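Guanidinopropionase (Pseudomonas aeruginosa, PDB 3NIQ) hydrolyses 3-guanidinopropanoate to beta-alanine and urea with the help of two manganese ions per subunit, working as a homohexamer of the arginase family. Local coordinates at residues V71-R76 against L268-R273; I77-L82 against E305-L310; G233-S238 against L275-A280; R182-G187 against R227-A232; F23-A28 against L64-R69. All coordinates share one frame; numbering follows the deposited sequence.

Contact 1 (V71-R76 against L268-R273); sequences VHHVSR and LVRGLR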
# COMPACT_ATOMS: atom_id res chain seq x y z
N VAL A 71 25.16 19.04 -7.74
CA VAL A 71 25.06 20.36 -8.34
C VAL A 71 23.65 20.69 -8.81
O VAL A 71 22.99 19.87 -9.45
CB VAL A 71 26.07 20.53 -9.52
CG1 VAL A 71 25.92 21.89 -10.19
CG2 VAL A 71 27.51 20.33 -9.02
N HIS A 72 23.20 21.90 -8.49
CA HIS A 72 21.90 22.37 -8.92
C HIS A 72 21.89 22.65 -10.42
O HIS A 72 22.78 23.33 -10.92
CB HIS A 72 21.50 23.62 -8.12
CG HIS A 72 20.04 23.90 -8.17
ND1 HIS A 72 19.40 24.31 -9.31
CD2 HIS A 72 19.09 23.79 -7.21
CE1 HIS A 72 18.11 24.46 -9.06
NE2 HIS A 72 17.89 24.14 -7.80
N HIS A 73 20.88 22.15 -11.14
CA HIS A 73 20.97 22.15 -12.62
C HIS A 73 20.60 23.50 -13.22
O HIS A 73 20.91 23.77 -14.38
CB HIS A 73 20.18 20.98 -13.28
CG HIS A 73 18.71 21.24 -13.44
ND1 HIS A 73 17.81 21.12 -12.41
CD2 HIS A 73 17.98 21.59 -14.53
CE1 HIS A 73 16.60 21.40 -12.84
NE2 HIS A 73 16.67 21.69 -14.13
N VAL A 74 19.93 24.34 -12.44
CA VAL A 74 19.57 25.65 -12.95
C VAL A 74 20.61 26.67 -12.49
O VAL A 74 21.24 27.33 -13.31
CB VAL A 74 18.17 26.07 -12.47
CG1 VAL A 74 17.76 27.44 -13.04
CG2 VAL A 74 17.14 24.96 -12.82
N SER A 75 20.78 26.78 -11.18
CA SER A 75 21.67 27.79 -10.61
C SER A 75 23.14 27.40 -10.74
O SER A 75 24.03 28.25 -10.72
CB SER A 75 21.28 28.03 -9.15
OG SER A 75 21.60 26.90 -8.35
N ARG A 76 23.40 26.10 -10.88
CA ARG A 76 24.75 25.55 -10.95
C ARG A 76 25.52 25.78 -9.64
O ARG A 76 26.74 25.64 -9.59
CB ARG A 76 25.49 26.09 -12.19
CG ARG A 76 24.82 25.67 -13.50
CD ARG A 76 25.41 26.40 -14.70
NE ARG A 76 24.87 25.93 -15.98
CZ ARG A 76 25.43 24.99 -16.75
NH1 ARG A 76 26.56 24.39 -16.38
NH2 ARG A 76 24.86 24.65 -17.89
N LEU A 268 9.36 28.82 -6.75
CA LEU A 268 9.28 29.88 -5.73
C LEU A 268 10.54 29.91 -4.87
O LEU A 268 11.11 30.98 -4.61
CB LEU A 268 8.03 29.72 -4.89
CG LEU A 268 6.75 29.99 -5.70
CD1 LEU A 268 5.54 29.41 -4.99
CD2 LEU A 268 6.57 31.50 -5.89
N VAL A 269 11.01 28.73 -4.45
CA VAL A 269 12.20 28.67 -3.61
C VAL A 269 13.46 29.17 -4.36
O VAL A 269 14.25 29.95 -3.82
CB VAL A 269 12.39 27.25 -3.00
CG1 VAL A 269 13.77 27.09 -2.39
CG2 VAL A 269 11.34 27.02 -1.94
N ARG A 270 13.62 28.74 -5.60
CA ARG A 270 14.75 29.21 -6.42
C ARG A 270 14.80 30.75 -6.54
O ARG A 270 15.88 31.33 -6.52
CB ARG A 270 14.69 28.58 -7.82
CG ARG A 270 15.11 27.09 -7.81
CD ARG A 270 14.60 26.36 -9.05
NE ARG A 270 14.77 24.92 -8.92
CZ ARG A 270 14.46 24.05 -9.86
NH1 ARG A 270 14.01 24.46 -11.03
NH2 ARG A 270 14.65 22.74 -9.65
N GLY A 271 13.65 31.38 -6.66
CA GLY A 271 13.54 32.84 -6.74
C GLY A 271 13.88 33.58 -5.45
O GLY A 271 13.90 34.82 -5.41
N LEU A 272 14.18 32.82 -4.39
CA LEU A 272 14.63 33.40 -3.13
C LEU A 272 16.15 33.62 -3.10
O LEU A 272 16.70 34.08 -2.09
CB LEU A 272 14.20 32.53 -1.95
CG LEU A 272 12.68 32.38 -1.80
CD1 LEU A 272 12.33 31.54 -0.57
CD2 LEU A 272 12.01 33.73 -1.70
N ARG A 273 16.82 33.28 -4.20
CA ARG A 273 18.26 33.39 -4.27
C ARG A 273 18.70 34.85 -4.05
O ARG A 273 18.03 35.79 -4.50
CB ARG A 273 18.75 32.92 -5.63
CG ARG A 273 20.25 32.76 -5.71
CD ARG A 273 20.70 32.58 -7.14
NE ARG A 273 22.12 32.28 -7.19
CZ ARG A 273 22.74 31.84 -8.28
NH1 ARG A 273 22.04 31.67 -9.40
NH2 ARG A 273 24.04 31.58 -8.25
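Arg270, at the end of helix 262-270, carries most of this contact: it meets His72, while Arg273 meets Ser75, of the 71-76 loop. The Arg270 chain runs extended from CG to NE and brings the guanidinium against the rim of the His72 imidazole: Arg270 NE lies 3.4 Å from His72 CE1, in the plane of the ring. The two flat groups are turned 83° apart, so the ring edge of His72 meets a guanidinium face. Val74 CG2 also lies over a guanidinium face, 3.6 Å from Arg270 NH1. The imidazole is held from within its own loop, where the backbone N of Val74 donates to His72 ND1 (3.2 Å), nearly in the ring plane. Farther along, Arg273, also extended, lays its guanidinium face on Ser75, whose CB is 3.7 Å from Arg273 NH1. The charged ends find their partners beyond the two segments. Glu305 takes both a salt bridge from Arg270 NE and a hydrogen bond from His72 NE2, Arg273 pairs with Glu312, and Glu212 of a neighbouring subunit binds Arg270 NH1 and His73 NE2. Two cationic side chains thus touch the loop mainly through packing, while carboxylates within the chain and across the subunit interface would balance their charge.

Contact 2 (I77-L82 against E305-L310); sequences IAPYDL and ELLCLL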
# COMPACT_ATOMS: atom_id res chain seq x y z
N ILE A 77 24.79 26.10 -8.58
CA ILE A 77 25.37 26.10 -7.24
C ILE A 77 25.83 24.69 -6.89
O ILE A 77 25.11 23.72 -7.12
CB ILE A 77 24.39 26.62 -6.18
CG1 ILE A 77 23.99 28.07 -6.51
CG2 ILE A 77 25.00 26.50 -4.77
CD1 ILE A 77 22.76 28.63 -5.75
N ALA A 78 27.05 24.59 -6.37
CA ALA A 78 27.58 23.33 -5.88
C ALA A 78 27.82 23.55 -4.39
O ALA A 78 28.91 23.99 -4.00
CB ALA A 78 28.88 22.97 -6.62
N PRO A 79 26.80 23.28 -3.55
CA PRO A 79 26.80 23.68 -2.14
C PRO A 79 28.01 23.18 -1.34
O PRO A 79 28.56 23.92 -0.52
CB PRO A 79 25.50 23.09 -1.58
CG PRO A 79 25.13 22.00 -2.52
CD PRO A 79 25.60 22.49 -3.88
N TYR A 80 28.40 21.94 -1.58
CA TYR A 80 29.45 21.32 -0.79
C TYR A 80 30.84 21.87 -1.13
O TYR A 80 31.73 21.77 -0.30
CB TYR A 80 29.41 19.80 -0.93
CG TYR A 80 27.99 19.28 -0.86
CD1 TYR A 80 27.22 19.44 0.30
CD2 TYR A 80 27.41 18.66 -1.96
CE1 TYR A 80 25.90 18.97 0.35
CE2 TYR A 80 26.11 18.20 -1.92
CZ TYR A 80 25.36 18.36 -0.77
OH TYR A 80 24.07 17.91 -0.74
N ASP A 81 31.00 22.42 -2.34
CA ASP A 81 32.24 23.12 -2.72
C ASP A 81 32.24 24.53 -2.15
O ASP A 81 33.27 24.98 -1.66
CB ASP A 81 32.44 23.17 -4.24
CG ASP A 81 32.75 21.80 -4.84
OD1 ASP A 81 33.29 20.94 -4.14
OD2 ASP A 81 32.43 21.60 -6.03
N LEU A 82 31.08 25.19 -2.19
CA LEU A 82 30.95 26.54 -1.65
C LEU A 82 31.27 26.63 -0.16
O LEU A 82 32.02 27.50 0.25
CB LEU A 82 29.55 27.11 -1.89
CG LEU A 82 29.28 27.75 -3.23
CD1 LEU A 82 27.95 28.52 -3.14
CD2 LEU A 82 30.44 28.69 -3.60
N GLU A 305 17.13 22.16 -2.50
CA GLU A 305 16.90 23.48 -3.12
C GLU A 305 17.31 24.58 -2.12
O GLU A 305 17.98 25.54 -2.49
CB GLU A 305 15.43 23.69 -3.51
CG GLU A 305 14.84 22.68 -4.49
CD GLU A 305 15.23 22.97 -5.92
OE1 GLU A 305 15.68 24.11 -6.20
OE2 GLU A 305 15.09 22.06 -6.76
N LEU A 306 16.89 24.41 -0.87
CA LEU A 306 17.17 25.37 0.21
C LEU A 306 18.65 25.39 0.60
O LEU A 306 19.19 26.45 0.92
CB LEU A 306 16.33 25.04 1.44
CG LEU A 306 14.84 25.31 1.33
CD1 LEU A 306 14.11 24.61 2.48
CD2 LEU A 306 14.54 26.80 1.30
N LEU A 307 19.29 24.21 0.57
CA LEU A 307 20.70 24.10 0.89
C LEU A 307 21.53 24.97 -0.05
O LEU A 307 22.46 25.65 0.37
CB LEU A 307 21.17 22.64 0.80
CG LEU A 307 22.68 22.37 0.78
CD1 LEU A 307 23.38 22.95 2.02
CD2 LEU A 307 22.98 20.87 0.69
N CYS A 308 21.19 24.94 -1.32
CA CYS A 308 21.95 25.70 -2.30
C CYS A 308 21.93 27.18 -1.96
O CYS A 308 22.94 27.86 -2.09
CB CYS A 308 21.42 25.45 -3.71
SG CYS A 308 21.78 23.76 -4.29
N LEU A 309 20.78 27.66 -1.51
CA LEU A 309 20.65 29.08 -1.16
C LEU A 309 21.32 29.42 0.15
O LEU A 309 21.95 30.48 0.27
CB LEU A 309 19.18 29.50 -1.14
CG LEU A 309 18.37 29.22 -2.40
CD1 LEU A 309 16.98 29.82 -2.26
CD2 LEU A 309 19.09 29.77 -3.64
N LEU A 310 21.23 28.54 1.13
CA LEU A 310 21.92 28.77 2.39
C LEU A 310 23.44 28.71 2.21
O LEU A 310 24.17 29.46 2.86
CB LEU A 310 21.51 27.75 3.45
CG LEU A 310 20.06 27.80 3.93
CD1 LEU A 310 19.74 26.54 4.73
CD2 LEU A 310 19.86 29.05 4.82
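The short helix 79-82, with Ala78 at its N-cap, comes up against one side of helix 294-317, the backbones being closest where the CA atoms of Pro79 and Cys308 stand 5.3 Å apart. Leu307, its CG anti to the backbone N (chi1 166°), reaches across to the pyrrolidine ring, where Pro79 CB rests 3.7 Å from Leu307 CG. The CD2 branch of Leu307 goes on to the phenol of Tyr80 and lies 3.5 Å from Tyr80 CE1, close to the hydroxyl end of the ring. Pro79 CG sits over the centre of one face of that same ring, so proline, tyrosine and leucine interlock. Cys308 touches both Ile77 and Pro79: its SG is 4.0 Å from Pro79 CD, while Cys308 CB is 3.9 Å from Ile77 CG2. The same methyl, Ile77 CG2, also approaches the backbone oxygen Cys308 O at 3.6 Å. No hydrogen bond crosses, and every residue that touches is buried. Helix 294-317 packs on strands 118-123 and 277-283 through Leu306 and Leu310 and on 77-82 through Leu307 and Cys308, as expected of a covering helix in the three-layer alpha/beta/alpha fold of the arginase family.

Contact 3 (G233-S238 against L275-A280); sequences GPTYVS and LDLVGA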
# COMPACT_ATOMS: atom_id res chain seq x y z
N GLY A 233 16.64 42.14 4.94
CA GLY A 233 16.87 41.70 6.34
C GLY A 233 17.11 40.21 6.51
O GLY A 233 16.96 39.43 5.56
N PRO A 234 17.52 39.81 7.73
CA PRO A 234 17.74 38.40 8.04
C PRO A 234 16.44 37.62 7.85
O PRO A 234 15.40 38.03 8.36
CB PRO A 234 18.12 38.42 9.53
CG PRO A 234 17.78 39.84 10.02
CD PRO A 234 17.91 40.70 8.84
N THR A 235 16.51 36.52 7.10
CA THR A 235 15.28 35.85 6.67
C THR A 235 15.37 34.34 6.78
O THR A 235 16.36 33.75 6.38
CB THR A 235 14.91 36.22 5.23
OG1 THR A 235 14.80 37.64 5.13
CG2 THR A 235 13.58 35.58 4.82
N TYR A 236 14.33 33.74 7.34
CA TYR A 236 14.26 32.31 7.50
C TYR A 236 13.22 31.77 6.53
O TYR A 236 12.18 32.40 6.30
CB TYR A 236 13.87 32.00 8.94
CG TYR A 236 13.89 30.55 9.36
CD1 TYR A 236 14.99 30.02 10.04
CD2 TYR A 236 12.78 29.71 9.13
CE1 TYR A 236 15.00 28.68 10.46
CE2 TYR A 236 12.79 28.37 9.55
CZ TYR A 236 13.90 27.86 10.22
OH TYR A 236 13.93 26.55 10.65
N VAL A 237 13.47 30.60 5.97
CA VAL A 237 12.46 29.97 5.10
C VAL A 237 11.93 28.72 5.76
O VAL A 237 12.67 27.80 6.08
CB VAL A 237 13.00 29.63 3.70
CG1 VAL A 237 11.89 29.06 2.83
CG2 VAL A 237 13.60 30.87 3.07
N SER A 238 10.62 28.68 5.97
CA SER A 238 10.04 27.52 6.56
C SER A 238 9.02 26.90 5.58
O SER A 238 8.03 27.54 5.21
CB SER A 238 9.37 27.90 7.88
OG SER A 238 8.78 26.76 8.48
N LEU A 275 18.76 36.52 -1.15
CA LEU A 275 18.29 37.03 0.13
C LEU A 275 19.28 36.69 1.23
O LEU A 275 20.10 35.78 1.09
CB LEU A 275 16.91 36.45 0.46
CG LEU A 275 15.78 36.90 -0.49
CD1 LEU A 275 14.48 36.20 -0.18
CD2 LEU A 275 15.57 38.39 -0.45
N ASP A 276 19.20 37.42 2.34
CA ASP A 276 20.00 37.07 3.50
C ASP A 276 19.32 35.96 4.33
O ASP A 276 18.58 36.23 5.29
CB ASP A 276 20.31 38.31 4.35
CG ASP A 276 21.15 37.97 5.58
OD1 ASP A 276 21.95 37.03 5.48
OD2 ASP A 276 21.00 38.63 6.63
N LEU A 277 19.58 34.72 3.93
CA LEU A 277 18.91 33.55 4.50
C LEU A 277 19.72 33.02 5.65
O LEU A 277 20.89 32.66 5.47
CB LEU A 277 18.71 32.46 3.43
CG LEU A 277 17.74 32.72 2.28
CD1 LEU A 277 17.55 31.49 1.39
CD2 LEU A 277 16.38 33.18 2.79
N VAL A 278 19.12 32.97 6.83
CA VAL A 278 19.85 32.61 8.05
C VAL A 278 19.46 31.23 8.59
O VAL A 278 20.02 30.76 9.56
CB VAL A 278 19.66 33.66 9.16
CG1 VAL A 278 19.96 35.06 8.61
CG2 VAL A 278 18.25 33.60 9.74
N GLY A 279 18.51 30.59 7.93
CA GLY A 279 18.16 29.21 8.25
C GLY A 279 16.94 28.82 7.45
O GLY A 279 16.30 29.67 6.83
N ALA A 280 16.61 27.53 7.45
CA ALA A 280 15.42 27.08 6.77
C ALA A 280 15.02 25.74 7.31
O ALA A 280 15.84 25.06 7.94
CB ALA A 280 15.66 27.01 5.24
O HOH W 1 17.03 39.37 2.71
O HOH W 2 16.49 25.32 10.65
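A beta-alpha-beta unit, strand 235-240, helix 262-270 and strand 277-283, brings these two neighbouring parallel strands together in the central sheet. The axes of 235-238 and 277-280 approach to 4.7 Å, at 23° to each other. Both backbone polar groups of Thr235 are bonded across the pair: its N donates to Asp276 O (2.8 Å), nearly along the C=O axis, and Thr235 O accepts from Val278 N. Farther on, Val237 N donates to Gly279 O at 3.1 Å, in the carbonyl plane. Tyr236, with CG anti to the backbone N (chi1 -173°), lays one ring face over the Gly279-Ala280 peptide, and Ala280 N stands 3.6 Å above the ring plane. The Tyr236 hydroxyl is hydrogen-bonded to Asp281, and one water donates to both Tyr236 OH and Ala280 O. On the face of Thr235 and Val237 the packing is apolar: Val237 CG2 lies 3.6 Å from Leu277 CD2, and Val237 CB is 4.0 Å from Ala280 CB. Near Gly233 and Asp276 another water links Gly233 O to Asp276 N. Ser238 OG is hydrogen-bonded to the manganese ligand His126 and to Asp281, so the pair leads into the metal site at the C-terminal end of the parallel sheet, as in arginases.

Contact 4 (R182-G187 against R227-A232); sequences RTVQIG and RRVVGA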
# COMPACT_ATOMS: atom_id res chain seq x y z
N ARG A 182 7.93 41.61 8.30
CA ARG A 182 8.77 40.94 7.34
C ARG A 182 8.40 39.45 7.25
O ARG A 182 9.24 38.60 6.99
CB ARG A 182 10.25 41.14 7.68
CG ARG A 182 10.66 42.62 7.57
CD ARG A 182 12.17 42.82 7.43
NE ARG A 182 12.91 42.10 8.45
CZ ARG A 182 13.59 40.97 8.23
NH1 ARG A 182 13.63 40.39 7.01
NH2 ARG A 182 14.22 40.42 9.23
N THR A 183 7.12 39.15 7.45
CA THR A 183 6.62 37.78 7.33
C THR A 183 5.61 37.69 6.20
O THR A 183 4.67 38.49 6.11
CB THR A 183 6.01 37.30 8.66
OG1 THR A 183 7.01 37.40 9.68
CG2 THR A 183 5.50 35.86 8.56
N VAL A 184 5.82 36.72 5.33
CA VAL A 184 4.89 36.49 4.24
C VAL A 184 4.58 34.98 4.19
O VAL A 184 5.50 34.14 4.25
CB VAL A 184 5.38 37.07 2.90
CG1 VAL A 184 6.75 36.52 2.51
CG2 VAL A 184 4.32 36.82 1.75
N GLN A 185 3.28 34.67 4.12
CA GLN A 185 2.80 33.28 4.14
C GLN A 185 2.13 32.98 2.81
O GLN A 185 1.31 33.77 2.36
CB GLN A 185 1.84 33.05 5.30
CG GLN A 185 2.44 33.45 6.66
CD GLN A 185 1.45 33.25 7.79
OE1 GLN A 185 0.34 33.78 7.75
NE2 GLN A 185 1.83 32.46 8.78
N ILE A 186 2.51 31.87 2.18
CA ILE A 186 2.08 31.55 0.83
C ILE A 186 1.43 30.16 0.75
O ILE A 186 2.04 29.17 1.17
CB ILE A 186 3.28 31.56 -0.15
CG1 ILE A 186 4.04 32.89 -0.08
CG2 ILE A 186 2.77 31.28 -1.56
CD1 ILE A 186 5.33 32.93 -0.86
N GLY A 187 0.21 30.10 0.21
CA GLY A 187 -0.45 28.83 -0.04
C GLY A 187 -1.65 28.54 0.84
O GLY A 187 -2.28 27.49 0.69
N ARG A 227 9.59 38.87 -1.93
CA ARG A 227 10.92 39.49 -1.76
C ARG A 227 10.78 40.93 -1.27
O ARG A 227 11.61 41.41 -0.50
CB ARG A 227 11.73 39.46 -3.06
CG ARG A 227 12.09 38.07 -3.53
CD ARG A 227 12.94 38.14 -4.79
NE ARG A 227 14.21 38.81 -4.54
CZ ARG A 227 15.37 38.19 -4.34
NH1 ARG A 227 15.46 36.87 -4.37
NH2 ARG A 227 16.46 38.91 -4.10
N ARG A 228 9.73 41.61 -1.73
CA ARG A 228 9.40 42.94 -1.23
C ARG A 228 9.16 42.92 0.28
O ARG A 228 9.63 43.81 1.00
CB ARG A 228 8.16 43.50 -1.93
CG ARG A 228 7.91 44.99 -1.63
CD ARG A 228 6.52 45.45 -2.03
NE ARG A 228 5.45 44.74 -1.32
CZ ARG A 228 5.06 44.97 -0.07
NH1 ARG A 228 5.65 45.91 0.66
NH2 ARG A 228 4.06 44.26 0.46
N VAL A 229 8.42 41.93 0.77
CA VAL A 229 8.08 41.87 2.20
C VAL A 229 9.30 41.70 3.09
O VAL A 229 9.44 42.39 4.10
CB VAL A 229 7.05 40.73 2.53
CG1 VAL A 229 7.04 40.42 4.06
CG2 VAL A 229 5.64 41.11 2.06
N VAL A 230 10.16 40.75 2.74
CA VAL A 230 11.29 40.40 3.60
C VAL A 230 12.47 41.33 3.35
O VAL A 230 13.31 41.52 4.23
CB VAL A 230 11.73 38.90 3.45
CG1 VAL A 230 10.53 37.96 3.72
CG2 VAL A 230 12.31 38.64 2.06
N GLY A 231 12.52 41.92 2.16
CA GLY A 231 13.58 42.88 1.83
C GLY A 231 14.99 42.32 2.00
O GLY A 231 15.27 41.17 1.63
N ALA A 232 15.87 43.15 2.57
CA ALA A 232 17.29 42.78 2.68
C ALA A 232 17.64 42.24 4.06
O ALA A 232 18.79 41.88 4.31
CB ALA A 232 18.20 43.99 2.30
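Helix 211-230 packs its C-terminal end against Arg182-Val184, on one face of the central parallel sheet. Val229 presents CG1, anti to the backbone N (chi1 163°), to the strand backbone, where it lies 3.6 Å from both Arg182 C and Thr183 N. The same methyl is 3.9 Å from Val184 CB, so Val229 bears on the strand backbone and on a side chain at once. Val230 CG1 lies 3.6 Å from Arg182 O and 4.2 Å from Val184 CG1, and its side chain touches Val145 and Thr235 of two further strands. This is helix-on-sheet packing within the alpha/beta/alpha fold, the helix end reaching strands 183-188, 142-147 and 235-240. The helix ends at Val230; Gly231 follows with positive phi (56°). Its last turn is marked by a polar bond: Arg182, its chain bent at chi3 (-51°), passes along the carbonyls of Val229 and Val230, and Arg182 NH1 donates to Val230 O at 3.0 Å. The oxygen lies near the guanidinium plane and is approached on a lone pair, although the N-H...O angle is only 145°. The other terminal nitrogen, Arg182 NH2, hydrogen-bonds to Pro234 O.

Contact 5 (F23-A28 against L64-R69); sequences FMRLPA and LSSLMR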
# COMPACT_ATOMS: atom_id res chain seq x y z
N PHE A 23 21.92 12.58 5.77
CA PHE A 23 21.43 13.59 4.84
C PHE A 23 22.42 13.77 3.70
O PHE A 23 23.60 14.01 3.94
CB PHE A 23 21.21 14.93 5.54
CG PHE A 23 19.98 14.98 6.39
CD1 PHE A 23 18.73 14.68 5.84
CD2 PHE A 23 20.07 15.34 7.74
CE1 PHE A 23 17.57 14.73 6.64
CE2 PHE A 23 18.93 15.42 8.53
CZ PHE A 23 17.67 15.09 7.97
N MET A 24 21.92 13.65 2.47
CA MET A 24 22.72 13.83 1.25
C MET A 24 23.94 12.90 1.22
O MET A 24 24.89 13.16 0.49
CB MET A 24 23.17 15.30 1.10
CG MET A 24 22.08 16.35 1.36
SD MET A 24 20.72 16.24 0.20
CE MET A 24 19.64 17.56 0.82
N ARG A 25 23.93 11.84 2.04
CA ARG A 25 25.07 10.91 2.20
C ARG A 25 26.37 11.63 2.54
O ARG A 25 27.45 11.26 2.08
CB ARG A 25 25.26 10.03 0.94
CG ARG A 25 23.98 9.24 0.56
CD ARG A 25 24.31 7.96 -0.20
NE ARG A 25 24.87 8.25 -1.52
CZ ARG A 25 25.46 7.34 -2.29
NH1 ARG A 25 25.58 6.07 -1.88
NH2 ARG A 25 25.94 7.68 -3.47
N LEU A 26 26.25 12.66 3.36
CA LEU A 26 27.40 13.42 3.83
C LEU A 26 27.96 12.73 5.07
O LEU A 26 27.30 11.82 5.63
CB LEU A 26 26.97 14.87 4.15
CG LEU A 26 26.68 15.79 2.95
CD1 LEU A 26 25.76 16.94 3.34
CD2 LEU A 26 27.95 16.36 2.33
N PRO A 27 29.17 13.13 5.52
CA PRO A 27 29.65 12.64 6.80
C PRO A 27 28.78 13.15 7.95
O PRO A 27 28.15 14.22 7.84
CB PRO A 27 31.08 13.21 6.89
CG PRO A 27 31.46 13.53 5.49
CD PRO A 27 30.16 14.02 4.89
N ALA A 28 28.72 12.36 9.03
CA ALA A 28 28.03 12.76 10.24
C ALA A 28 28.96 13.56 11.16
O ALA A 28 30.15 13.24 11.27
CB ALA A 28 27.48 11.56 10.96
N LEU A 64 15.68 9.06 1.51
CA LEU A 64 15.42 9.51 0.15
C LEU A 64 16.42 10.55 -0.36
O LEU A 64 16.61 10.68 -1.57
CB LEU A 64 13.99 10.05 0.02
CG LEU A 64 12.94 8.99 -0.33
CD1 LEU A 64 13.20 8.35 -1.74
CD2 LEU A 64 12.81 7.89 0.71
N SER A 65 17.05 11.28 0.56
CA SER A 65 18.06 12.28 0.16
C SER A 65 19.27 11.65 -0.54
O SER A 65 20.09 12.36 -1.13
CB SER A 65 18.50 13.15 1.34
OG SER A 65 19.41 12.45 2.18
N SER A 66 19.39 10.32 -0.48
CA SER A 66 20.38 9.58 -1.28
C SER A 66 20.24 9.84 -2.77
O SER A 66 21.19 9.62 -3.52
CB SER A 66 20.20 8.08 -1.05
OG SER A 66 20.83 7.74 0.16
N LEU A 67 19.07 10.29 -3.22
CA LEU A 67 18.85 10.51 -4.66
C LEU A 67 19.36 11.86 -5.14
O LEU A 67 19.44 12.09 -6.36
CB LEU A 67 17.36 10.37 -5.02
CG LEU A 67 16.62 9.11 -4.58
CD1 LEU A 67 15.25 9.02 -5.24
CD2 LEU A 67 17.45 7.87 -4.92
N MET A 68 19.70 12.74 -4.20
CA MET A 68 20.18 14.08 -4.55
C MET A 68 21.61 14.02 -5.07
O MET A 68 22.42 13.22 -4.58
CB MET A 68 20.10 15.01 -3.36
CG MET A 68 18.67 15.26 -2.81
SD MET A 68 17.64 16.07 -4.05
CE MET A 68 16.70 14.71 -4.76
N ARG A 69 21.91 14.88 -6.04
CA ARG A 69 23.25 14.93 -6.63
C ARG A 69 24.02 16.16 -6.13
O ARG A 69 23.56 16.86 -5.20
CB ARG A 69 23.15 14.82 -8.16
CG ARG A 69 22.37 13.55 -8.58
CD ARG A 69 22.43 13.22 -10.07
NE ARG A 69 21.51 12.12 -10.42
CZ ARG A 69 20.19 12.28 -10.59
NH1 ARG A 69 19.65 13.49 -10.44
NH2 ARG A 69 19.41 11.25 -10.92
O HOH W 3 24.41 13.93 -2.43
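Ser65 holds its OG between its own backbone N and carbonyl carbon (chi1 77°), and this places the hydroxyl against Met24 N. Met24, with CG anti to its carbonyl carbon (chi1 -45°) and the chain bent at chi2 (-63°), folds its thioether back over the other segment. Ser65 OG accepts a nearly straight hydrogen bond from Met24 N at 2.8 Å, and the same oxygen is hydrogen-bonded to Arg62 O, so it links two backbones. It also lies at the edge of the Phe23 ring, close to its plane. The sulphur of Met24 rests on Met68, with Met24 SD 3.8 Å from Met68 CG, the two side chains crossing obliquely, and Ser65 CB adds to the same patch at 4.0 Å from Met24 SD. Beyond it, Arg25 passes its aliphatic part over Ser66: Arg25 CD is 3.5 Å from Ser66 OG; the guanidinium goes on to the backbone oxygens of Ala18 and Ile14. One water donates to both Met24 O (3.1 Å) and Met68 O (3.0 Å), bridging the two backbones. Helix 294-317 covers the contact through Met303, Ala300 and Thr301. The two segments are thus joined by one direct hydrogen bond and a shared water, with methionine sulphur and serine carbon packed beside them, so that Met24 N, Met24 O and Met68 O all find partners at the contact.

How the contacts relate
From the N terminus, contact 5 closes first, tying the loop before strand 37-42 to the chain after helix 57-64, and it is complete before any other opens. Contacts 1 and 2 begin next in that same connection, at 71-76 and 77-82, and cross: contact 1 ends at the C-terminal end of helix 262-270, contact 2 on helix 294-317. Contact 4 falls within both spans, while contact 3 lies within that of contact 2 and crosses contact 1. Contacts 4 and 3 follow in series and meet on the central sheet, where Leu275 packs on Gly231. Helix 294-317 joins contacts 2 and 3, and Tyr80 packing on Met24 joins contacts 2 and 5.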